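Local structure of alpha-L-rhamnosidase (Aspergillus terreus, 6GSZ) at residues 575-587 / 689-701. The protein probably hydrolyses terminal non-reducing alpha-L-rhamnose residues in alpha-L-rhamnosides, and binds calcium ions. Residues are numbered along the deposited sequence; the frame is centred on the assembly and turned at random.
Sequences TFQWADWLDPKAP and DYKVGTGFAGTHL. With MAN (alpha-D-mannopyranose), chain F; BGC (beta-D-glucopyranose), chain B.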
# COMPACT_ATOMS: atom_id res chain seq x y z
N THR A 575 -21.15 9.60 -21.15
CA THR A 575 -20.27 9.81 -20.02
C THR A 575 -18.79 9.76 -20.39
O THR A 575 -18.34 8.99 -21.20
CB THR A 575 -20.50 8.74 -18.94
OG1 THR A 575 -20.46 7.42 -19.48
CG2 THR A 575 -21.82 8.94 -18.23
N PHE A 576 -18.01 10.65 -19.76
CA PHE A 576 -16.57 10.53 -19.75
C PHE A 576 -16.18 9.15 -19.22
O PHE A 576 -16.73 8.71 -18.17
CB PHE A 576 -15.97 11.65 -18.90
CG PHE A 576 -14.49 11.46 -18.72
CD1 PHE A 576 -13.61 11.75 -19.75
CD2 PHE A 576 -13.99 10.84 -17.60
CE1 PHE A 576 -12.26 11.49 -19.63
CE2 PHE A 576 -12.63 10.58 -17.47
CZ PHE A 576 -11.77 10.88 -18.49
N GLN A 577 -15.16 8.56 -19.84
CA GLN A 577 -14.61 7.31 -19.35
C GLN A 577 -13.08 7.28 -19.55
O GLN A 577 -12.57 7.72 -20.60
CB GLN A 577 -15.23 6.10 -20.03
CG GLN A 577 -16.72 5.93 -19.80
CD GLN A 577 -17.09 5.59 -18.37
OE1 GLN A 577 -16.26 5.09 -17.59
NE2 GLN A 577 -18.37 5.79 -18.05
N TRP A 578 -12.35 6.80 -18.53
CA TRP A 578 -10.94 6.44 -18.64
C TRP A 578 -10.75 5.16 -19.47
O TRP A 578 -9.89 5.10 -20.40
CB TRP A 578 -10.31 6.22 -17.25
CG TRP A 578 -10.43 7.38 -16.30
CD1 TRP A 578 -11.26 7.49 -15.21
CD2 TRP A 578 -9.71 8.62 -16.38
NE1 TRP A 578 -11.11 8.73 -14.64
CE2 TRP A 578 -10.15 9.41 -15.31
CE3 TRP A 578 -8.74 9.12 -17.24
CZ2 TRP A 578 -9.63 10.68 -15.07
CZ3 TRP A 578 -8.23 10.38 -17.02
CH2 TRP A 578 -8.67 11.14 -15.94
N ALA A 579 -11.57 4.16 -19.14
CA ALA A 579 -11.62 2.84 -19.84
C ALA A 579 -10.20 2.29 -20.03
O ALA A 579 -9.46 2.20 -19.05
CB ALA A 579 -12.43 2.94 -21.12
N ASP A 580 -9.84 1.81 -21.24
CA ASP A 580 -8.55 1.13 -21.41
C ASP A 580 -7.42 2.13 -21.59
O ASP A 580 -6.72 2.15 -22.62
CB ASP A 580 -8.59 0.08 -22.53
CG ASP A 580 -7.48 -0.97 -22.39
OD1 ASP A 580 -7.02 -1.24 -21.24
OD2 ASP A 580 -7.07 -1.51 -23.46
N TRP A 581 -7.16 2.87 -20.51
CA TRP A 581 -6.16 3.92 -20.42
C TRP A 581 -4.77 3.36 -20.76
O TRP A 581 -4.39 2.32 -20.27
CB TRP A 581 -6.23 4.44 -18.98
CG TRP A 581 -5.37 5.62 -18.64
CD1 TRP A 581 -4.23 5.59 -17.88
CD2 TRP A 581 -5.58 6.98 -19.03
NE1 TRP A 581 -3.73 6.87 -17.77
CE2 TRP A 581 -4.54 7.73 -18.45
CE3 TRP A 581 -6.57 7.65 -19.77
CZ2 TRP A 581 -4.46 9.12 -18.59
CZ3 TRP A 581 -6.46 9.02 -19.94
CH2 TRP A 581 -5.43 9.73 -19.34
N LEU A 582 -4.01 4.10 -21.59
CA LEU A 582 -2.60 3.80 -21.87
C LEU A 582 -2.46 2.50 -22.66
O LEU A 582 -1.42 1.88 -22.63
CB LEU A 582 -1.77 3.84 -20.57
CG LEU A 582 -1.37 5.24 -20.12
CD1 LEU A 582 -0.69 5.19 -18.75
CD2 LEU A 582 -0.49 5.91 -21.15
N ASP A 583 -3.48 2.18 -23.46
CA ASP A 583 -3.33 1.25 -24.60
C ASP A 583 -2.04 1.66 -25.30
O ASP A 583 -1.86 2.86 -25.53
CB ASP A 583 -4.57 1.36 -25.50
CG ASP A 583 -4.59 0.58 -26.80
OD1 ASP A 583 -3.49 0.29 -27.34
OD2 ASP A 583 -5.72 0.30 -27.26
N PRO A 584 -1.10 0.76 -25.63
CA PRO A 584 0.16 1.18 -26.25
C PRO A 584 -0.00 1.89 -27.61
O PRO A 584 0.93 2.59 -28.06
CB PRO A 584 0.93 -0.12 -26.42
CG PRO A 584 -0.11 -1.19 -26.40
CD PRO A 584 -1.18 -0.69 -25.45
N LYS A 585 -1.15 1.74 -28.27
CA LYS A 585 -1.43 2.40 -29.53
C LYS A 585 -2.06 3.80 -29.34
O LYS A 585 -2.18 4.53 -30.32
CB LYS A 585 -2.36 1.55 -30.39
CG LYS A 585 -1.85 0.18 -30.80
CD LYS A 585 -0.81 0.18 -31.84
CE LYS A 585 -0.66 -1.21 -32.44
NZ LYS A 585 0.70 -1.40 -32.98
N ALA A 586 -2.44 4.17 -28.11
CA ALA A 586 -2.97 5.52 -27.89
C ALA A 586 -1.86 6.54 -28.14
O ALA A 586 -0.69 6.30 -27.81
CB ALA A 586 -3.53 5.66 -26.50
N PRO A 587 -2.19 7.73 -28.70
CA PRO A 587 -1.20 8.79 -28.86
C PRO A 587 -0.64 9.21 -27.50
O PRO A 587 -1.39 9.20 -26.52
CB PRO A 587 -1.98 9.95 -29.50
CG PRO A 587 -3.22 9.33 -30.07
CD PRO A 587 -3.53 8.16 -29.15
N ASP A 689 3.32 -10.30 -32.85
CA ASP A 689 4.64 -10.76 -32.38
C ASP A 689 4.67 -10.82 -30.84
O ASP A 689 5.70 -10.58 -30.22
CB ASP A 689 5.76 -9.90 -32.95
CG ASP A 689 5.99 -10.07 -34.44
OD1 ASP A 689 5.79 -11.19 -34.95
OD2 ASP A 689 6.37 -9.07 -35.07
N TYR A 690 3.53 -11.19 -30.25
CA TYR A 690 3.37 -11.42 -28.81
C TYR A 690 3.59 -10.16 -27.97
O TYR A 690 3.72 -10.25 -26.75
CB TYR A 690 4.26 -12.56 -28.30
CG TYR A 690 3.88 -13.90 -28.90
CD1 TYR A 690 2.85 -14.66 -28.37
CD2 TYR A 690 4.51 -14.38 -30.05
CE1 TYR A 690 2.49 -15.89 -28.91
CE2 TYR A 690 4.15 -15.60 -30.60
CZ TYR A 690 3.14 -16.36 -30.02
OH TYR A 690 2.78 -17.59 -30.52
N LYS A 691 3.56 -8.99 -28.60
CA LYS A 691 3.66 -7.72 -27.88
C LYS A 691 2.32 -7.42 -27.22
O LYS A 691 1.23 -7.71 -27.74
CB LYS A 691 4.04 -6.59 -28.83
CG LYS A 691 5.42 -6.76 -29.43
CD LYS A 691 5.74 -5.79 -30.54
CE LYS A 691 7.19 -5.91 -30.97
NZ LYS A 691 7.30 -6.41 -32.35
N VAL A 692 2.40 -6.85 -26.02
CA VAL A 692 1.20 -6.53 -25.23
C VAL A 692 0.40 -5.46 -25.96
O VAL A 692 0.98 -4.51 -26.52
CB VAL A 692 1.55 -6.04 -23.82
CG1 VAL A 692 2.50 -6.97 -23.10
CG2 VAL A 692 2.11 -4.62 -23.83
N GLY A 693 -0.92 -5.58 -25.91
CA GLY A 693 -1.81 -4.70 -26.60
C GLY A 693 -2.89 -4.08 -25.71
O GLY A 693 -3.75 -3.39 -26.21
N THR A 694 -2.76 -4.29 -24.40
CA THR A 694 -3.74 -3.85 -23.39
C THR A 694 -3.26 -2.57 -22.68
O THR A 694 -2.09 -2.43 -22.41
CB THR A 694 -3.97 -4.99 -22.41
OG1 THR A 694 -2.70 -5.44 -21.90
CG2 THR A 694 -4.71 -6.17 -23.00
N GLY A 695 -4.24 -1.75 -22.27
CA GLY A 695 -4.02 -0.69 -21.29
C GLY A 695 -4.45 -1.12 -19.89
O GLY A 695 -4.44 -2.31 -19.56
N PHE A 696 -4.90 -0.16 -19.07
CA PHE A 696 -5.17 -0.43 -17.67
C PHE A 696 -6.36 -1.38 -17.52
O PHE A 696 -6.49 -2.03 -16.49
CB PHE A 696 -5.37 0.87 -16.87
CG PHE A 696 -4.15 1.64 -16.42
CD1 PHE A 696 -2.95 1.56 -17.12
CD2 PHE A 696 -4.21 2.44 -15.31
CE1 PHE A 696 -1.83 2.28 -16.73
CE2 PHE A 696 -3.10 3.19 -14.93
CZ PHE A 696 -1.91 3.10 -15.61
N ALA A 697 -7.28 -1.34 -18.50
CA ALA A 697 -8.50 -2.16 -18.37
C ALA A 697 -8.20 -3.65 -18.60
O ALA A 697 -8.87 -4.48 -18.02
CB ALA A 697 -9.58 -1.70 -19.33
N GLY A 698 -7.26 -3.94 -19.51
CA GLY A 698 -7.00 -5.30 -19.95
C GLY A 698 -5.78 -5.95 -19.29
O GLY A 698 -5.74 -7.18 -19.17
N THR A 699 -4.77 -5.17 -18.91
CA THR A 699 -3.46 -5.74 -18.60
C THR A 699 -3.51 -6.69 -17.39
O THR A 699 -2.99 -7.84 -17.45
CB THR A 699 -2.43 -4.65 -18.36
OG1 THR A 699 -2.28 -3.93 -19.59
CG2 THR A 699 -1.09 -5.23 -17.96
N HIS A 700 -4.20 -6.28 -16.31
CA HIS A 700 -4.20 -7.07 -15.08
C HIS A 700 -4.89 -8.42 -15.25
O HIS A 700 -4.66 -9.34 -14.41
CB HIS A 700 -4.78 -6.30 -13.89
CG HIS A 700 -6.25 -6.05 -13.97
ND1 HIS A 700 -7.13 -6.67 -13.10
CD2 HIS A 700 -7.00 -5.23 -14.75
CE1 HIS A 700 -8.36 -6.25 -13.35
NE2 HIS A 700 -8.31 -5.36 -14.36
N LEU A 701 -5.72 -8.54 -16.29
CA LEU A 701 -6.50 -9.77 -16.49
C LEU A 701 -6.00 -10.61 -17.67
O LEU A 701 -6.44 -11.74 -17.86
CB LEU A 701 -7.96 -9.39 -16.72
CG LEU A 701 -8.69 -8.71 -15.60
CD1 LEU A 701 -10.08 -8.30 -16.11
CD2 LEU A 701 -8.73 -9.62 -14.37
C1 MAN F . 2.33 4.54 -32.94
C2 MAN F . 0.86 4.73 -32.53
C3 MAN F . 0.81 5.68 -31.32
C4 MAN F . 1.67 5.12 -30.16
C5 MAN F . 3.08 4.85 -30.68
C6 MAN F . 3.92 4.16 -29.64
O2 MAN F . 0.32 3.45 -32.24
O3 MAN F . -0.56 5.98 -30.97
O4 MAN F . 1.79 6.09 -29.04
O5 MAN F . 3.14 4.04 -31.87
O6 MAN F . 5.15 3.91 -30.28
C2 BGC B . -3.15 7.33 -12.92
C3 BGC B . -4.35 7.02 -13.77
C4 BGC B . -5.19 8.18 -14.23
C5 BGC B . -4.24 9.13 -14.79
C6 BGC B . -5.08 10.28 -15.30
C1 BGC B . -2.35 8.45 -13.56
O1 BGC B . -1.16 8.63 -12.81
O2 BGC B . -2.19 6.30 -13.04
O3 BGC B . -5.21 6.35 -13.00
O4 BGC B . -6.26 7.90 -15.16
O5 BGC B . -3.18 9.57 -13.87
O6 BGC B . -4.20 11.32 -15.73
O HOH W 1 -3.33 -2.14 -28.60
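In the glucose-binding pocket of the six-hairpin glycosidase domain, Trp581 and Phe696 form a T-shaped pair that joins two inter-helical loops. The edge of the Trp581 five-membered ring meets the centre of one Phe696 face, planes at 78°, while a face of the indole lies against the sugar, with CZ2 3.5 Å from C6 of the glucose. Leu582 CD1 fills in beside Phe696, 3.7 Å from its CE1.

Next to this pair, the Asp580 carboxylate accepts from the backbone N-H groups of Gly695, Ala697 and Gly698. Its CG lies anti to the backbone N (chi1 -159°), which carries it among these amides: Ala697 N meets OD1 nearly along its C-O axis at 2.8 Å, Gly698 N reaches OD1 from above the carboxylate plane, and Gly695 N binds OD2 on its syn side but 32° out of that plane, at 3.1 Å. A short acid suits this N-H cluster, which probably stabilises its charge; Thr657 also bonds OD2. Trp581 O accepts from Phe696 N at 2.8 Å, and Gly695, without a side chain, lets its CA come within 3.2 Å of Trp581 O. Farther along, a water donates to both Asp583 OD1 and Gly693 O, while Thr595 bonds Asp583 OD2. Such aromatic-lined inter-helical loops characterise sugar pockets in (alpha/alpha)6-barrel glycosidases.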